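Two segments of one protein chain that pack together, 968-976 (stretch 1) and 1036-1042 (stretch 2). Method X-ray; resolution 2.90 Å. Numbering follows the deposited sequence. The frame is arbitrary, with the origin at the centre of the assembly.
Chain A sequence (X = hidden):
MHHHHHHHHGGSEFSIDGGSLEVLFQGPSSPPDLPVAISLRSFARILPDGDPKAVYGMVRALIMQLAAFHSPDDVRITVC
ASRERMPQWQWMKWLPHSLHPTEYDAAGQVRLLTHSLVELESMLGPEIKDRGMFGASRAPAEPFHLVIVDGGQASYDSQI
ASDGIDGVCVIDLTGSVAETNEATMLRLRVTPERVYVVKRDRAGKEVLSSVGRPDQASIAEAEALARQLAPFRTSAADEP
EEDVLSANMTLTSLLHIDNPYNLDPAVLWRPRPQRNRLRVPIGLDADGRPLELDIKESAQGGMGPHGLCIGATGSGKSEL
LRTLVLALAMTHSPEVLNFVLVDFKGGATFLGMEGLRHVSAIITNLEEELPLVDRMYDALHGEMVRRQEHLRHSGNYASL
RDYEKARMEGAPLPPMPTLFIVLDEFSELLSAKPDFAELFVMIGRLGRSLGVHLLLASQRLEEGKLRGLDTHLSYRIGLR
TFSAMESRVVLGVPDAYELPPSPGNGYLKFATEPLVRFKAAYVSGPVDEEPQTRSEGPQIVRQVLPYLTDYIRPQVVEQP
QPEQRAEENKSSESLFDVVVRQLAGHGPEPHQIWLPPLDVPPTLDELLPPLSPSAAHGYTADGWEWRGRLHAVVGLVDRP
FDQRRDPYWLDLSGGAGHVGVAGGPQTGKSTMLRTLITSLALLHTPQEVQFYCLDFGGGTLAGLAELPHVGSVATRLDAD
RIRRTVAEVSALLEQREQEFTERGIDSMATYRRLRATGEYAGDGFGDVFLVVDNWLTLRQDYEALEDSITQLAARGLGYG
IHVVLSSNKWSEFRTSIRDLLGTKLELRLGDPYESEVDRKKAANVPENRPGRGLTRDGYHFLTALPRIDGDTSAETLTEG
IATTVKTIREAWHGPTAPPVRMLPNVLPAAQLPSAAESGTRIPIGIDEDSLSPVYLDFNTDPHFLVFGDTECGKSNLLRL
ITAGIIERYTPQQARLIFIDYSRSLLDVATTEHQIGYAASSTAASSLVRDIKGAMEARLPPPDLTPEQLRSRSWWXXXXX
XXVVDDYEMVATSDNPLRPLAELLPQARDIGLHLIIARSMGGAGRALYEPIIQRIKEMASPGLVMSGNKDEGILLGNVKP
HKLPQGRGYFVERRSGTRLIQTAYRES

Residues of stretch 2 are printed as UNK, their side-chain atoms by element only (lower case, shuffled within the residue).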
# COMPACT_ATOMS: atom_id res chain seq x y z
N ARG A 968 -10.41 -5.34 55.17
CA ARG A 968 -9.00 -5.02 55.38
C ARG A 968 -8.72 -4.37 56.73
O ARG A 968 -7.57 -4.26 57.15
CB ARG A 968 -8.50 -4.12 54.25
CG ARG A 968 -8.52 -4.80 52.89
CD ARG A 968 -8.32 -3.80 51.76
NE ARG A 968 -8.18 -4.48 50.48
CZ ARG A 968 -9.19 -5.01 49.80
NH1 ARG A 968 -10.42 -4.96 50.30
NH2 ARG A 968 -8.97 -5.60 48.64
N TYR A 969 -9.77 -3.94 57.41
CA TYR A 969 -9.63 -3.32 58.73
C TYR A 969 -10.56 -3.94 59.75
O TYR A 969 -11.69 -4.32 59.43
CB TYR A 969 -9.89 -1.81 58.65
CG TYR A 969 -8.93 -1.03 57.78
CD1 TYR A 969 -7.72 -0.58 58.28
CD2 TYR A 969 -9.25 -0.73 56.46
CE1 TYR A 969 -6.84 0.13 57.49
CE2 TYR A 969 -8.38 -0.02 55.66
CZ TYR A 969 -7.18 0.42 56.18
OH TYR A 969 -6.31 1.13 55.38
N THR A 970 -10.09 -4.05 60.99
CA THR A 970 -10.93 -4.48 62.10
C THR A 970 -11.62 -3.26 62.69
O THR A 970 -11.10 -2.15 62.58
CB THR A 970 -10.11 -5.22 63.18
OG1 THR A 970 -9.18 -4.31 63.78
CG2 THR A 970 -9.36 -6.39 62.58
N PRO A 971 -12.79 -3.45 63.32
CA PRO A 971 -13.52 -2.34 63.93
C PRO A 971 -12.72 -1.55 64.97
O PRO A 971 -13.12 -0.44 65.33
CB PRO A 971 -14.71 -3.03 64.60
CG PRO A 971 -14.94 -4.24 63.76
CD PRO A 971 -13.57 -4.70 63.35
N GLN A 972 -11.60 -2.10 65.42
CA GLN A 972 -10.71 -1.39 66.33
C GLN A 972 -9.61 -0.68 65.55
O GLN A 972 -8.80 0.05 66.12
CB GLN A 972 -10.11 -2.34 67.37
CG GLN A 972 -11.12 -3.04 68.26
CD GLN A 972 -11.78 -4.23 67.59
OE1 GLN A 972 -11.17 -4.89 66.76
NE2 GLN A 972 -13.03 -4.50 67.95
N GLN A 973 -9.58 -0.92 64.24
CA GLN A 973 -8.61 -0.27 63.36
C GLN A 973 -9.25 0.86 62.57
O GLN A 973 -8.62 1.88 62.31
CB GLN A 973 -7.99 -1.29 62.40
CG GLN A 973 -6.92 -2.18 63.01
CD GLN A 973 -6.35 -3.17 62.01
OE1 GLN A 973 -7.08 -3.71 61.18
NE2 GLN A 973 -5.05 -3.40 62.08
N ALA A 974 -10.51 0.67 62.19
CA ALA A 974 -11.23 1.66 61.39
C ALA A 974 -12.74 1.52 61.57
O ALA A 974 -13.28 0.42 61.55
CB ALA A 974 -10.86 1.52 59.93
N ARG A 975 -13.41 2.65 61.74
CA ARG A 975 -14.86 2.66 61.91
C ARG A 975 -15.53 3.51 60.84
O ARG A 975 -14.87 4.31 60.18
CB ARG A 975 -15.24 3.16 63.31
CG ARG A 975 -14.33 2.64 64.41
CD ARG A 975 -14.97 2.78 65.78
NE ARG A 975 -15.87 1.67 66.08
CZ ARG A 975 -15.55 0.64 66.86
NH1 ARG A 975 -14.36 0.58 67.43
NH2 ARG A 975 -16.43 -0.33 67.07
N LEU A 976 -16.83 3.34 60.67
CA LEU A 976 -17.55 4.00 59.59
C LEU A 976 -18.71 4.86 60.08
O LEU A 976 -19.37 4.53 61.06
CB LEU A 976 -18.09 2.96 58.60
CG LEU A 976 -17.10 2.00 57.96
CD1 LEU A 976 -17.85 0.92 57.20
CD2 LEU A 976 -16.17 2.74 57.03
N UNK A 1036 -4.57 7.20 70.44
CA UNK A 1036 -4.85 5.82 70.09
C UNK A 1036 -6.31 5.66 69.71
O UNK A 1036 -7.13 6.55 69.95
c UNK A 1036 -3.03 4.88 71.54
c UNK A 1036 -4.52 4.86 71.24
o UNK A 1036 -5.24 5.25 72.42
N UNK A 1037 -6.65 4.52 69.11
CA UNK A 1037 -8.00 4.27 68.67
C UNK A 1037 -8.05 3.97 67.19
O UNK A 1037 -7.01 3.80 66.54
N UNK A 1038 -9.26 3.91 66.64
CA UNK A 1038 -9.44 3.56 65.24
C UNK A 1038 -9.47 4.81 64.35
O UNK A 1038 -9.66 5.92 64.84
c UNK A 1038 -10.72 2.77 65.06
N UNK A 1039 -9.27 4.60 63.06
CA UNK A 1039 -9.41 5.67 62.08
C UNK A 1039 -10.88 5.80 61.69
O UNK A 1039 -11.63 4.84 61.78
c UNK A 1039 -7.05 5.41 61.14
c UNK A 1039 -6.22 5.25 59.89
c UNK A 1039 -8.54 5.41 60.85
o UNK A 1039 -6.80 5.04 58.81
o UNK A 1039 -4.98 5.35 59.98
N UNK A 1040 -11.28 6.99 61.25
CA UNK A 1040 -12.67 7.22 60.90
C UNK A 1040 -12.85 7.45 59.40
O UNK A 1040 -12.19 8.30 58.81
c UNK A 1040 -15.12 9.99 62.16
c UNK A 1040 -14.67 8.81 61.33
c UNK A 1040 -15.61 7.63 61.52
c UNK A 1040 -13.23 8.41 61.67
N UNK A 1041 -13.74 6.67 58.80
CA UNK A 1041 -14.07 6.84 57.39
C UNK A 1041 -15.47 7.42 57.25
O UNK A 1041 -16.47 6.75 57.52
c UNK A 1041 -13.99 5.50 56.65
c UNK A 1041 -12.59 5.02 56.43
c UNK A 1041 -9.99 4.12 56.01
c UNK A 1041 -10.62 4.90 55.05
c UNK A 1041 -11.91 5.34 55.27
c UNK A 1041 -11.95 4.24 57.38
c UNK A 1041 -10.66 3.80 57.17
N UNK A 1042 -15.53 8.68 56.84
CA UNK A 1042 -16.81 9.35 56.63
C UNK A 1042 -17.29 9.14 55.21
O UNK A 1042 -16.80 9.78 54.27
c UNK A 1042 -17.73 13.11 57.16
c UNK A 1042 -16.70 10.84 56.95
c UNK A 1042 -19.06 11.08 57.73
c UNK A 1042 -17.98 11.65 56.83

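Position 1036 carries three side-chain atoms: a first carbon bearing one oxygen and one further carbon, all beyond reach of stretch 1. That beta-branched pattern is threonine, T1036. In an exposed loop a small polar side chain is readily accommodated.

Position 1037 has no side-chain atoms; its backbone C lies 4.1 Å from Q972 O. It is glycine, G1037. The backbone angles, phi 123° and psi -171°, explain the choice: a CB here would be jammed against the carbonyl oxygen of the residue before.

At 1038 a single carbon points toward stretch 1, this CB lying 3.5 Å from Q972 O, 3.6 Å from A974 N and 3.7 Å from R975 CG. It is alanine, A1038. A methyl group fills this place against the turn without holding the backbones apart.

Position 1039 shows three carbons in a row, the third carrying two oxygens; its CB passes 3.8 Å from Q973 O. This unbranched carboxylate chain is glutamate. The backbone does the pairing, with E1039 N donating to Q973 O at 2.9 Å and E1039 O accepting from R975 N at 2.8 Å. The same carbonyl oxygen receives a CA-H...O contact, A974 CA to E1039 O being 3.2 Å. The side chain extends (m, t) on the face with A974, and its carboxylate is hydrogen-bonded elsewhere in the structure.

Position 1040 has four carbons forked at the second, with an end carbon near R975 O: leucine. L1040 shares a sheet face with R975, and L1040 CD1 lies 3.7 Å from R975 O, so the branched end adds apolar cover beside the strand.

Position 1041 has one carbon, its CB 3.5 Å from L976 CD2, then a ring of six carbons without oxygen, near A974 CB and the Y969 ring. This is phenylalanine. F1041 CE1 lies 3.6 Å from A974 CB, which approaches at the ring edge; the Y969 ring meets it obliquely, centroids 5.9 Å apart. A flat apolar side chain can touch all three residues, and F1041 N donates to R975 O at 3.0 Å.

Position 1042 again has four carbons forked at the second, pointing away from stretch 1: leucine. L1042 is buried, a setting that suits an apolar branched side chain.

The contact joins two parallel strands, with A974, R975 and L976 in register with E1039, L1040 and F1041. Three nearly straight backbone hydrogen bonds set that register. A1038 packs against the turn leading into the first strand; on the face that carries A974 and L976, F1041 packs against both and meets the Y969 ring obliquely.

Stretch 2 1036-1042: TGAELFL
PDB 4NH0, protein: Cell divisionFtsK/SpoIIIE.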